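PDB 5TXE: lasso peptide isopeptidase AtxE2 from Asticcacaulis excentricus, which hydrolyses the isopeptide bond of the lasso peptides astexin-2 and astexin-3, recognising their knotted shape and turning them into linear peptides. Local coordinates for residues T57-S62 against N127-P132; L141-Q146 against W154-K159; M88-T93 against I100-G105. The protein carries 1 engineered substitution. One frame throughout, in Å; residues are numbered along the deposited sequence.

Overall arrangement
The three contacts lie in the N-terminal beta-propeller that prolyl oligopeptidase relatives carry beside their alpha/beta-hydrolase domain, and they illustrate how successive blades are built and joined. From the N terminus, residues 57-62 lead into a strand of the first sheet. Strands 83-92 and 100-104 of that sheet then form the hairpin of contact 3. Only when the chain returns at 127-132 does contact 1 close, so contact 3 falls wholly within its span. Contact 2 follows in series as the hairpin 140-147/150-157 of the next blade; no two contacts cross. Met88 packs against Ile130 and Pro132, and Asp103 meets Tyr143 and Arg145, tying the two blades together.

Contact 1 of 3, residues T57-S62 against N127-P132; sequences TTPLLS and NLTIQP
This is a contact between the loop and first strand residues at 57-62 and the loop 127-132, joining two neighbouring blades of the beta-propeller: residues 57-62 run into strand 61-63 of the first blade, and residues 127-132 run up to strand 133-134 of the next. The touching parts travel in nearly the same direction, yet no backbone-to-backbone hydrogen bond joins them, so side chains and a water make the connection. Pro59 sits at the centre of an inverse gamma turn, closed by Leu60 N on Thr58 O at 2.8 Å, and the turn presents the proline carbonyl and ring to Gln131. The chain of Gln131 leaves with CG anti to the backbone N (chi1 -155°) and stays extended, passing alongside Pro59 with CG 3.1 Å from Pro59 O. The amide of Gln131 then brings its OE1 to 3.5 Å from Pro59 CB, while Gln131 NE2 donates to Leu61 O over 3.1 Å. That bond is fairly straight at the hydrogen, 160°, although the donor stands above the carbonyl plane. Farther back, Thr129 points its CG2 methyl at the backbone of Leu60, 3.5 Å from Leu60 CA, and its side chain crosses that of Thr58 obliquely, Thr58 CG2 lying 3.6 Å from Thr129 OG1. Both threonine hydroxyls are engaged elsewhere, OG1 of Thr129 with Thr51 N and OG1 of Thr58 with Ser55 N, which leaves methyl groups to do much of the touching here. Between the two backbones a single water donates to both carbonyls, reaching Leu60 O at 2.7 Å and Ile130 O at 2.6 Å.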
ATOM      1  N   THR A  57      12.340   0.704  -1.549  1.00 28.28           N
ATOM      2  CA  THR A  57      12.645   1.354  -2.809  1.00 30.72           C
ATOM      3  C   THR A  57      11.648   2.417  -3.220  1.00 31.62           C
ATOM      4  O   THR A  57      11.661   2.884  -4.356  1.00 31.56           O
ATOM      5  CB  THR A  57      12.720   0.308  -3.956  1.00 33.06           C
ATOM      6  OG1 THR A  57      11.456  -0.297  -4.102  1.00 35.60           O
ATOM      7  CG2 THR A  57      13.671  -0.826  -3.608  1.00 40.05           C
ATOM      8  N   THR A  58      10.750   2.801  -2.331  1.00 32.69           N
ATOM      9  CA  THR A  58       9.780   3.844  -2.691  1.00 28.28           C
ATOM     10  C   THR A  58      10.529   5.155  -2.850  1.00 27.79           C
ATOM     11  O   THR A  58      11.137   5.647  -1.877  1.00 28.43           O
ATOM     12  CB  THR A  58       8.709   3.991  -1.595  1.00 27.74           C
ATOM     13  OG1 THR A  58       7.931   2.785  -1.499  1.00 26.72           O
ATOM     14  CG2 THR A  58       7.805   5.182  -1.925  1.00 29.73           C
ATOM     15  N   PRO A  59      10.482   5.764  -4.033  1.00 27.48           N
ATOM     16  CA  PRO A  59      11.361   6.941  -4.260  1.00 28.55           C
ATOM     17  C   PRO A  59      10.818   8.274  -3.729  1.00 28.83           C
ATOM     18  O   PRO A  59      10.631   9.228  -4.492  1.00 29.00           O
ATOM     19  CB  PRO A  59      11.458   6.992  -5.775  1.00 29.93           C
ATOM     20  CG  PRO A  59      10.114   6.447  -6.244  1.00 30.74           C
ATOM     21  CD  PRO A  59       9.709   5.406  -5.235  1.00 30.24           C
ATOM     22  N   LEU A  60      10.583   8.337  -2.437  1.00 27.75           N
ATOM     23  CA  LEU A  60       9.782   9.419  -1.849  1.00 31.02           C
ATOM     24  C   LEU A  60      10.579  10.672  -1.451  1.00 31.13           C
ATOM     25  O   LEU A  60       9.989  11.666  -0.962  1.00 27.21           O
ATOM     26  CB  LEU A  60       8.939   8.906  -0.656  1.00 27.03           C
ATOM     27  CG  LEU A  60       9.585   8.010   0.364  1.00 27.81           C
ATOM     28  CD1 LEU A  60      10.693   8.779   1.065  1.00 30.28           C
ATOM     29  CD2 LEU A  60       8.565   7.522   1.398  1.00 27.84           C
ATOM     30  N   LEU A  61      11.898  10.611  -1.616  1.00 30.31           N
ATOM     31  CA  LEU A  61      12.745  11.761  -1.333  1.00 29.95           C
ATOM     32  C   LEU A  61      13.879  11.822  -2.313  1.00 30.87           C
ATOM     33  O   LEU A  61      14.189  10.805  -2.958  1.00 29.17           O
ATOM     34  CB  LEU A  61      13.247  11.714   0.090  1.00 29.10           C
ATOM     35  CG  LEU A  61      14.164  10.566   0.482  1.00 28.22           C
ATOM     36  CD1 LEU A  61      15.613  10.848   0.115  1.00 30.05           C
ATOM     37  CD2 LEU A  61      14.067  10.359   1.971  1.00 30.85           C
ATOM     38  N   SER A  62      14.466  13.015  -2.454  1.00 30.00           N
ATOM     39  CA  SER A  62      15.588  13.193  -3.299  1.00 33.27           C
ATOM     40  C   SER A  62      16.613  14.113  -2.673  1.00 34.63           C
ATOM     41  O   SER A  62      16.278  15.193  -2.200  1.00 38.14           O
ATOM     42  CB  SER A  62      15.070  13.827  -4.548  1.00 36.03           C
ATOM     43  OG  SER A  62      16.094  13.966  -5.518  1.00 47.40           O
ATOM     44  N   ASN A 127      -2.125   7.382  -3.961  1.00 23.44           N
ATOM     45  CA  ASN A 127      -1.380   8.480  -4.587  1.00 26.05           C
ATOM     46  C   ASN A 127      -0.030   8.108  -5.141  1.00 22.50           C
ATOM     47  O   ASN A 127       0.719   7.277  -4.583  1.00 26.94           O
ATOM     48  CB  ASN A 127      -1.225   9.631  -3.571  1.00 29.62           C
ATOM     49  CG  ASN A 127      -0.525   9.206  -2.280  1.00 30.11           C
ATOM     50  OD1 ASN A 127      -0.791   8.131  -1.692  1.00 33.22           O
ATOM     51  ND2 ASN A 127       0.366  10.049  -1.832  1.00 35.63           N
ATOM     52  N   LEU A 128       0.304   8.737  -6.239  1.00 22.95           N
ATOM     53  CA  LEU A 128       1.639   8.587  -6.847  1.00 23.47           C
ATOM     54  C   LEU A 128       2.659   9.235  -5.964  1.00 22.82           C
ATOM     55  O   LEU A 128       2.441  10.343  -5.491  1.00 25.09           O
ATOM     56  CB  LEU A 128       1.688   9.332  -8.158  1.00 25.04           C
ATOM     57  CG  LEU A 128       2.954   9.192  -9.017  1.00 26.36           C
ATOM     58  CD1 LEU A 128       3.125   7.766  -9.542  1.00 26.73           C
ATOM     59  CD2 LEU A 128       2.908  10.168 -10.179  1.00 23.41           C
ATOM     60  N   THR A 129       3.739   8.527  -5.689  1.00 22.71           N
ATOM     61  CA  THR A 129       4.879   9.078  -4.992  1.00 22.70           C
ATOM     62  C   THR A 129       5.548  10.123  -5.894  1.00 23.86           C
ATOM     63  O   THR A 129       5.866   9.857  -7.055  1.00 21.97           O
ATOM     64  CB  THR A 129       5.890   7.991  -4.646  1.00 23.38           C
ATOM     65  OG1 THR A 129       5.336   7.134  -3.672  1.00 24.71           O
ATOM     66  CG2 THR A 129       7.142   8.600  -3.981  1.00 27.24           C
ATOM     67  N   ILE A 130       5.728  11.329  -5.377  1.00 24.91           N
ATOM     68  CA  ILE A 130       6.280  12.406  -6.203  1.00 25.37           C
ATOM     69  C   ILE A 130       7.761  12.546  -5.796  1.00 28.52           C
ATOM     70  O   ILE A 130       8.091  12.966  -4.649  1.00 28.66           O
ATOM     71  CB  ILE A 130       5.548  13.741  -5.961  1.00 26.99           C
ATOM     72  CG1 ILE A 130       4.039  13.615  -6.242  1.00 26.46           C
ATOM     73  CG2 ILE A 130       6.194  14.876  -6.776  1.00 30.07           C
ATOM     74  CD1 ILE A 130       3.738  13.266  -7.693  1.00 29.23           C
ATOM     75  N   GLN A 131       8.614  12.226  -6.749  1.00 27.84           N
ATOM     76  CA  GLN A 131      10.042  12.391  -6.573  1.00 35.32           C
ATOM     77  C   GLN A 131      10.530  13.666  -7.245  1.00 28.35           C
ATOM     78  O   GLN A 131      10.429  13.801  -8.442  1.00 29.06           O
ATOM     79  CB  GLN A 131      10.833  11.205  -7.129  1.00 40.59           C
ATOM     80  CG  GLN A 131      12.174  11.136  -6.374  1.00 45.11           C
ATOM     81  CD  GLN A 131      13.119   9.990  -6.778  1.00 46.36           C
ATOM     82  OE1 GLN A 131      12.984   9.341  -7.845  1.00 40.87           O
ATOM     83  NE2 GLN A 131      14.098   9.747  -5.905  1.00 51.58           N
ATOM     84  N   PRO A 132      10.999  14.604  -6.462  1.00 26.79           N
ATOM     85  CA  PRO A 132      11.517  15.833  -7.016  1.00 31.36           C
ATOM     86  C   PRO A 132      12.867  15.661  -7.670  1.00 35.86           C
ATOM     87  O   PRO A 132      13.730  15.003  -7.092  1.00 40.56           O
ATOM     88  CB  PRO A 132      11.705  16.738  -5.800  1.00 30.83           C
ATOM     89  CG  PRO A 132      11.399  15.943  -4.622  1.00 31.03           C
ATOM     90  CD  PRO A 132      11.053  14.554  -5.001  1.00 27.79           C
TER
HETATM   91  O   HOH W   1       7.768  12.822  -2.089  1.00 23.33           O

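Contact 2 of 3, residues L141-Q146 against W154-K159; sequences LAYLRQ and WRASVK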
ATOM      1  N   LEU A 141      13.831  22.598  -8.433  1.00 34.53           N
ATOM      2  CA  LEU A 141      13.241  21.323  -8.468  1.00 32.68           C
ATOM      3  C   LEU A 141      12.307  21.286  -9.648  1.00 29.93           C
ATOM      4  O   LEU A 141      11.692  22.276  -9.983  1.00 32.99           O
ATOM      5  CB  LEU A 141      12.458  21.089  -7.179  1.00 34.84           C
ATOM      6  CG  LEU A 141      13.171  21.098  -5.842  1.00 34.40           C
ATOM      7  CD1 LEU A 141      12.199  20.794  -4.706  1.00 35.19           C
ATOM      8  CD2 LEU A 141      14.244  20.039  -5.845  1.00 34.56           C
ATOM      9  N   ALA A 142      12.206  20.121 -10.279  1.00 30.42           N
ATOM     10  CA  ALA A 142      11.132  19.808 -11.227  1.00 28.52           C
ATOM     11  C   ALA A 142      10.408  18.543 -10.726  1.00 31.64           C
ATOM     12  O   ALA A 142      11.043  17.638 -10.182  1.00 26.21           O
ATOM     13  CB  ALA A 142      11.675  19.554 -12.595  1.00 28.98           C
ATOM     14  N   TYR A 143       9.087  18.502 -10.907  1.00 32.56           N
ATOM     15  CA  TYR A 143       8.266  17.432 -10.340  1.00 30.20           C
ATOM     16  C   TYR A 143       6.919  17.506 -10.992  1.00 31.91           C
ATOM     17  O   TYR A 143       6.537  18.546 -11.561  1.00 30.00           O
ATOM     18  CB  TYR A 143       8.132  17.575  -8.827  1.00 32.30           C
ATOM     19  CG  TYR A 143       7.587  18.914  -8.377  1.00 35.70           C
ATOM     20  CD1 TYR A 143       8.430  19.990  -8.231  1.00 37.60           C
ATOM     21  CD2 TYR A 143       6.222  19.118  -8.112  1.00 37.93           C
ATOM     22  CE1 TYR A 143       7.958  21.231  -7.843  1.00 40.00           C
ATOM     23  CE2 TYR A 143       5.741  20.379  -7.747  1.00 37.16           C
ATOM     24  CZ  TYR A 143       6.622  21.427  -7.621  1.00 38.22           C
ATOM     25  OH  TYR A 143       6.237  22.681  -7.266  1.00 39.86           O
ATOM     26  N   LEU A 144       6.203  16.391 -10.954  1.00 28.10           N
ATOM     27  CA  LEU A 144       4.833  16.330 -11.453  1.00 27.25           C
ATOM     28  C   LEU A 144       3.820  16.864 -10.431  1.00 24.52           C
ATOM     29  O   LEU A 144       4.007  16.713  -9.231  1.00 25.05           O
ATOM     30  CB  LEU A 144       4.454  14.878 -11.762  1.00 27.56           C
ATOM     31  CG  LEU A 144       5.402  14.134 -12.704  1.00 26.96           C
ATOM     32  CD1 LEU A 144       4.891  12.717 -12.877  1.00 27.08           C
ATOM     33  CD2 LEU A 144       5.497  14.850 -14.025  1.00 26.53           C
ATOM     34  N   ARG A 145       2.775  17.500 -10.932  1.00 26.13           N
ATOM     35  CA  ARG A 145       1.714  18.038 -10.102  1.00 25.44           C
ATOM     36  C   ARG A 145       0.491  18.238 -10.926  1.00 24.42           C
ATOM     37  O   ARG A 145       0.547  18.713 -12.068  1.00 25.23           O
ATOM     38  CB  ARG A 145       2.148  19.349  -9.459  1.00 29.90           C
ATOM     39  CG  ARG A 145       0.986  20.241  -9.059  1.00 30.97           C
ATOM     40  CD  ARG A 145       1.377  21.478  -8.263  1.00 29.12           C
ATOM     41  NE  ARG A 145       0.221  22.362  -8.142  1.00 28.35           N
ATOM     42  CZ  ARG A 145       0.151  23.442  -7.350  1.00 30.19           C
ATOM     43  NH1 ARG A 145       1.212  23.890  -6.663  1.00 28.19           N
ATOM     44  NH2 ARG A 145      -1.000  24.101  -7.301  1.00 27.75           N
ATOM     45  N   GLN A 146      -0.645  17.829 -10.359  1.00 24.52           N
ATOM     46  CA  GLN A 146      -1.927  17.867 -11.055  1.00 24.37           C
ATOM     47  C   GLN A 146      -2.812  19.063 -10.625  1.00 24.74           C
ATOM     48  O   GLN A 146      -2.981  19.303  -9.433  1.00 25.25           O
ATOM     49  CB  GLN A 146      -2.685  16.590 -10.734  1.00 27.01           C
ATOM     50  CG  GLN A 146      -4.016  16.468 -11.456  1.00 27.54           C
ATOM     51  CD  GLN A 146      -4.697  15.108 -11.212  1.00 29.66           C
ATOM     52  OE1 GLN A 146      -4.099  14.051 -11.400  1.00 30.32           O
ATOM     53  NE2 GLN A 146      -5.950  15.141 -10.812  1.00 27.98           N
ATOM     54  N   TRP A 154       6.065  21.088 -12.874  1.00 26.81           N
ATOM     55  CA  TRP A 154       6.258  22.320 -12.219  1.00 31.71           C
ATOM     56  C   TRP A 154       7.745  22.459 -11.890  1.00 32.19           C
ATOM     57  O   TRP A 154       8.449  21.477 -11.731  1.00 30.75           O
ATOM     58  CB  TRP A 154       5.429  22.423 -10.917  1.00 30.78           C
ATOM     59  CG  TRP A 154       3.939  22.707 -11.147  1.00 30.95           C
ATOM     60  CD1 TRP A 154       3.102  21.984 -11.910  1.00 31.34           C
ATOM     61  CD2 TRP A 154       3.169  23.774 -10.605  1.00 29.48           C
ATOM     62  NE1 TRP A 154       1.849  22.539 -11.899  1.00 31.97           N
ATOM     63  CE2 TRP A 154       1.859  23.631 -11.087  1.00 31.66           C
ATOM     64  CE3 TRP A 154       3.460  24.844  -9.742  1.00 33.84           C
ATOM     65  CZ2 TRP A 154       0.821  24.496 -10.732  1.00 31.46           C
ATOM     66  CZ3 TRP A 154       2.431  25.735  -9.419  1.00 33.14           C
ATOM     67  CH2 TRP A 154       1.135  25.561  -9.933  1.00 30.74           C
ATOM     68  N   ARG A 155       8.167  23.711 -11.766  1.00 33.00           N
ATOM     69  CA  ARG A 155       9.519  24.094 -11.395  1.00 34.95           C
ATOM     70  C   ARG A 155       9.481  24.988 -10.201  1.00 29.16           C
ATOM     71  O   ARG A 155       8.761  25.957 -10.198  1.00 34.22           O
ATOM     72  CB  ARG A 155      10.133  24.839 -12.556  1.00 39.54           C
ATOM     73  CG  ARG A 155      11.521  25.383 -12.271  1.00 46.08           C
ATOM     74  CD  ARG A 155      11.986  26.026 -13.545  1.00 53.04           C
ATOM     75  NE  ARG A 155      13.294  26.610 -13.375  1.00 67.08           N
ATOM     76  CZ  ARG A 155      13.498  27.879 -13.064  1.00 76.07           C
ATOM     77  NH1 ARG A 155      12.459  28.701 -12.900  1.00 76.32           N
ATOM     78  NH2 ARG A 155      14.745  28.325 -12.912  1.00 71.67           N
ATOM     79  N   ALA A 156      10.219  24.662  -9.173  1.00 31.05           N
ATOM     80  CA  ALA A 156      10.210  25.431  -7.945  1.00 32.76           C
ATOM     81  C   ALA A 156      11.631  25.926  -7.586  1.00 41.28           C
ATOM     82  O   ALA A 156      12.594  25.186  -7.716  1.00 49.55           O
ATOM     83  CB  ALA A 156       9.682  24.600  -6.793  1.00 27.66           C
ATOM     84  N   SER A 157      11.733  27.141  -7.042  1.00 46.82           N
ATOM     85  CA  SER A 157      12.994  27.642  -6.486  1.00 49.32           C
ATOM     86  C   SER A 157      13.204  27.087  -5.099  1.00 45.73           C
ATOM     87  O   SER A 157      12.284  27.049  -4.294  1.00 54.53           O
ATOM     88  CB  SER A 157      13.006  29.173  -6.470  1.00 56.05           C
ATOM     89  OG  SER A 157      14.152  29.679  -5.830  1.00 62.07           O
ATOM     90  N   VAL A 158      14.420  26.643  -4.791  1.00 46.49           N
ATOM     91  CA  VAL A 158      14.647  25.901  -3.540  1.00 51.27           C
ATOM     92  C   VAL A 158      14.800  26.719  -2.263  1.00 59.20           C
ATOM     93  O   VAL A 158      14.750  26.137  -1.166  1.00 59.27           O
ATOM     94  CB  VAL A 158      15.858  24.944  -3.598  1.00 52.44           C
ATOM     95  CG1 VAL A 158      15.740  23.973  -4.772  1.00 54.77           C
ATOM     96  CG2 VAL A 158      17.170  25.730  -3.628  1.00 55.82           C
ATOM     97  N   LYS A 159      14.934  28.038  -2.322  1.00 60.35           N
ATOM     98  CA  LYS A 159      14.898  28.762  -1.034  1.00 71.90           C
ATOM     99  C   LYS A 159      13.472  29.286  -0.713  1.00 73.35           C
ATOM    100  O   LYS A 159      13.281  29.941   0.319  1.00 71.89           O
ATOM    101  CB  LYS A 159      15.996  29.844  -0.907  1.00 76.05           C
ATOM    102  CG  LYS A 159      17.301  29.378  -0.228  1.00 82.35           C
ATOM    103  CD  LYS A 159      18.540  30.164  -0.695  1.00 83.49           C
ATOM    104  CE  LYS A 159      19.818  29.299  -0.639  1.00 90.92           C
ATOM    105  NZ  LYS A 159      21.093  30.089  -0.608  1.00 90.38           N
TER
HETATM  106  O   HOH W   2      -0.688  21.099 -12.705  1.00 23.71           O
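Arg145 sets off with CG anti to its backbone N (chi1 157°) and runs extended to NE, which lays the whole chain along the indole of Trp154, whose CG is anti to its own carbonyl carbon. Tyr143 CG takes the crowded position between N and carbonyl carbon (chi1 56°), which turns one ring face to Trp154 CB. The guanidinium thus lies flat over one indole face in a stacked cation-pi contact, the planes 3° apart, with Arg145 CZ 3.7 Å from the centroid of the Trp154 six-membered ring; Arg145 CD sits over the five-membered ring. Trp154 CB makes a CH-pi contact over the Tyr143 face, 4.0 Å from its centroid, and Ala156 CB meets the edge of that ring, 3.9 Å from Tyr143 CE1. In the backbone, antiparallel pairing of the blade hairpin hydrogen-bonds Trp154 N to Tyr143 O at 2.9 Å, and a water links Arg145 O to Trp154 NE1. Asp103 of the preceding blade takes both Tyr143 OH and Arg145 NH1 on its OD2, and Asp147 pairs with Arg145 NE. With two carboxylates beside it and an electron-rich ring on its face, the guanidinium is held flat and its positive charge is likely to be well balanced.

Contact 3 of 3, residues M88-T93 against I100-G105; sequences MVVKAT and IDVDVG
The only flat groups among the side chains here are two carboxylates, those of Asp101 and Asp103, and across the strands neither is stacked on another plane. Asp101 stands beside Val89, pointing the same way, and its OD1 comes 3.6 Å from Val89 CG2; the same oxygen forms a salt bridge with Arg87. Asp103 presents only CB to the opposite strand, 4.0 Å from Met88 CB. Its OD1 receives a weak bond from Val104 N, while OD2 is shared between Tyr143 and Arg145 of the next blade. The indole of Trp154 also touches this side chain. The two strands pair as an antiparallel ladder. Val90 and Ile100 form a hydrogen-bonded pair, with Val90 N to Ile100 O and Ile100 N to Val90 O both 3.0 Å. Past the non-hydrogen-bonded pair Val89/Asp101 the register slips by one residue: Met88 O accepts from Val102 N at 2.7 Å, nearly along its C=O axis, and weakly from Asp103 N at 3.5 Å. Val102 is the extra residue, its backbone locally turned toward helical angles (psi -8°). Val102 CG1 reaches 3.7 Å from Val90 CG2; Val102 CG2, in the crowded position between N and carbonyl carbon, lies 3.8 Å from Met88 CG. An alanine here would remove both methyls and would probably loosen the packing between the bulge and the side chains of Met88 and Val90, as well as that on Leu141 of the adjoining blade. Met88 itself, bent at chi2 and chi3, leads away toward Ile130 and Pro132. Two residues, Val102 and Asp103, set against one, Met88, make a classic beta bulge, placed here in the hairpin that ends the first propeller blade.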
ATOM      1  N   MET A  88       5.532  20.756  -1.363  1.00 28.13           N
ATOM      2  CA  MET A  88       6.880  20.320  -1.686  1.00 30.98           C
ATOM      3  C   MET A  88       7.849  21.002  -0.690  1.00 29.79           C
ATOM      4  O   MET A  88       7.880  22.241  -0.555  1.00 37.41           O
ATOM      5  CB  MET A  88       7.179  20.665  -3.134  1.00 29.43           C
ATOM      6  CG  MET A  88       8.500  20.137  -3.679  1.00 32.31           C
ATOM      7  SD  MET A  88       8.801  18.339  -3.490  1.00 35.58           S
ATOM      8  CE  MET A  88       7.598  17.821  -4.700  1.00 34.15           C
ATOM      9  N   VAL A  89       8.587  20.188   0.045  1.00 28.50           N
ATOM     10  CA  VAL A  89       9.424  20.625   1.148  1.00 29.35           C
ATOM     11  C   VAL A  89      10.943  20.402   0.916  1.00 34.88           C
ATOM     12  O   VAL A  89      11.335  19.416   0.312  1.00 34.27           O
ATOM     13  CB  VAL A  89       9.047  19.916   2.409  1.00 29.92           C
ATOM     14  CG1 VAL A  89       9.758  20.547   3.609  1.00 29.24           C
ATOM     15  CG2 VAL A  89       7.538  20.046   2.619  1.00 33.52           C
ATOM     16  N   VAL A  90      11.769  21.360   1.331  1.00 32.90           N
ATOM     17  CA  VAL A  90      13.220  21.248   1.249  1.00 34.01           C
ATOM     18  C   VAL A  90      13.752  21.434   2.659  1.00 34.45           C
ATOM     19  O   VAL A  90      13.323  22.301   3.366  1.00 33.57           O
ATOM     20  CB  VAL A  90      13.801  22.294   0.324  1.00 36.33           C
ATOM     21  CG1 VAL A  90      15.315  22.293   0.420  1.00 40.10           C
ATOM     22  CG2 VAL A  90      13.391  22.012  -1.111  1.00 36.56           C
ATOM     23  N   LYS A  91      14.632  20.553   3.086  1.00 36.30           N
ATOM     24  CA  LYS A  91      15.159  20.554   4.455  1.00 37.72           C
ATOM     25  C   LYS A  91      16.678  20.278   4.411  1.00 37.35           C
ATOM     26  O   LYS A  91      17.122  19.345   3.728  1.00 42.12           O
ATOM     27  CB  LYS A  91      14.472  19.469   5.243  1.00 39.89           C
ATOM     28  CG  LYS A  91      15.109  19.145   6.572  1.00 40.81           C
ATOM     29  CD  LYS A  91      14.937  20.275   7.556  1.00 40.37           C
ATOM     30  CE  LYS A  91      15.220  19.741   8.956  1.00 41.70           C
ATOM     31  NZ  LYS A  91      14.998  20.756   9.987  1.00 45.51           N
ATOM     32  N   ALA A  92      17.464  21.084   5.107  1.00 36.25           N
ATOM     33  CA  ALA A  92      18.937  20.874   5.138  1.00 39.25           C
ATOM     34  C   ALA A  92      19.216  19.592   5.872  1.00 36.71           C
ATOM     35  O   ALA A  92      18.651  19.350   6.945  1.00 37.69           O
ATOM     36  CB  ALA A  92      19.641  22.027   5.828  1.00 41.32           C
ATOM     37  N   THR A  93      20.073  18.760   5.297  1.00 37.26           N
ATOM     38  CA  THR A  93      20.364  17.488   5.917  1.00 42.11           C
ATOM     39  C   THR A  93      21.181  17.620   7.194  1.00 44.51           C
ATOM     40  O   THR A  93      21.198  16.692   7.974  1.00 42.49           O
ATOM     41  CB  THR A  93      21.042  16.539   4.958  1.00 44.80           C
ATOM     42  OG1 THR A  93      22.221  17.162   4.447  1.00 47.69           O
ATOM     43  CG2 THR A  93      20.136  16.264   3.811  1.00 40.58           C
ATOM     44  N   ILE A 100      11.552  24.341   4.651  1.00 34.96           N
ATOM     45  CA  ILE A 100      10.942  25.389   3.894  1.00 40.61           C
ATOM     46  C   ILE A 100       9.926  24.739   2.938  1.00 42.40           C
ATOM     47  O   ILE A 100      10.276  23.792   2.252  1.00 32.25           O
ATOM     48  CB  ILE A 100      11.996  26.079   2.950  1.00 45.75           C
ATOM     49  CG1 ILE A 100      13.056  26.855   3.733  1.00 53.37           C
ATOM     50  CG2 ILE A 100      11.322  27.025   1.969  1.00 46.53           C
ATOM     51  CD1 ILE A 100      12.468  27.713   4.834  1.00 57.37           C
ATOM     52  N   ASP A 101       8.721  25.291   2.826  1.00 38.91           N
ATOM     53  CA  ASP A 101       7.784  24.891   1.770  1.00 40.18           C
ATOM     54  C   ASP A 101       8.160  25.615   0.510  1.00 39.66           C
ATOM     55  O   ASP A 101       8.122  26.829   0.481  1.00 44.68           O
ATOM     56  CB  ASP A 101       6.365  25.258   2.191  1.00 39.61           C
ATOM     57  CG  ASP A 101       5.870  24.419   3.389  1.00 43.61           C
ATOM     58  OD1 ASP A 101       6.344  23.279   3.584  1.00 46.09           O
ATOM     59  OD2 ASP A 101       4.974  24.881   4.146  1.00 46.88           O
ATOM     60  N   VAL A 102       8.508  24.908  -0.551  1.00 35.05           N
ATOM     61  CA  VAL A 102       8.849  25.582  -1.789  1.00 33.09           C
ATOM     62  C   VAL A 102       7.725  25.575  -2.823  1.00 33.28           C
ATOM     63  O   VAL A 102       7.871  26.173  -3.906  1.00 30.34           O
ATOM     64  CB  VAL A 102      10.125  24.983  -2.431  1.00 36.92           C
ATOM     65  CG1 VAL A 102      11.284  25.048  -1.466  1.00 38.05           C
ATOM     66  CG2 VAL A 102       9.947  23.536  -2.876  1.00 37.62           C
ATOM     67  N   ASP A 103       6.648  24.838  -2.545  1.00 31.43           N
ATOM     68  CA  ASP A 103       5.409  24.882  -3.334  1.00 31.65           C
ATOM     69  C   ASP A 103       4.318  24.354  -2.420  1.00 33.53           C
ATOM     70  O   ASP A 103       4.606  23.563  -1.514  1.00 29.73           O
ATOM     71  CB  ASP A 103       5.475  23.992  -4.589  1.00 33.93           C
ATOM     72  CG  ASP A 103       4.221  24.137  -5.487  1.00 34.41           C
ATOM     73  OD1 ASP A 103       3.559  25.199  -5.397  1.00 34.45           O
ATOM     74  OD2 ASP A 103       3.897  23.208  -6.299  1.00 35.03           O
ATOM     75  N   VAL A 104       3.105  24.862  -2.584  1.00 31.37           N
ATOM     76  CA  VAL A 104       1.962  24.389  -1.864  1.00 31.88           C
ATOM     77  C   VAL A 104       0.873  24.270  -2.906  1.00 31.27           C
ATOM     78  O   VAL A 104       0.714  25.152  -3.758  1.00 30.59           O
ATOM     79  CB  VAL A 104       1.498  25.357  -0.781  1.00 36.82           C
ATOM     80  CG1 VAL A 104       0.196  24.852  -0.119  1.00 38.98           C
ATOM     81  CG2 VAL A 104       2.564  25.514   0.297  1.00 34.17           C
ATOM     82  N   GLY A 105       0.155  23.159  -2.901  1.00 29.67           N
ATOM     83  CA  GLY A 105      -0.982  22.991  -3.837  1.00 27.05           C
ATOM     84  C   GLY A 105      -0.921  21.753  -4.716  1.00 28.96           C
ATOM     85  O   GLY A 105       0.034  20.969  -4.701  1.00 26.03           O
TER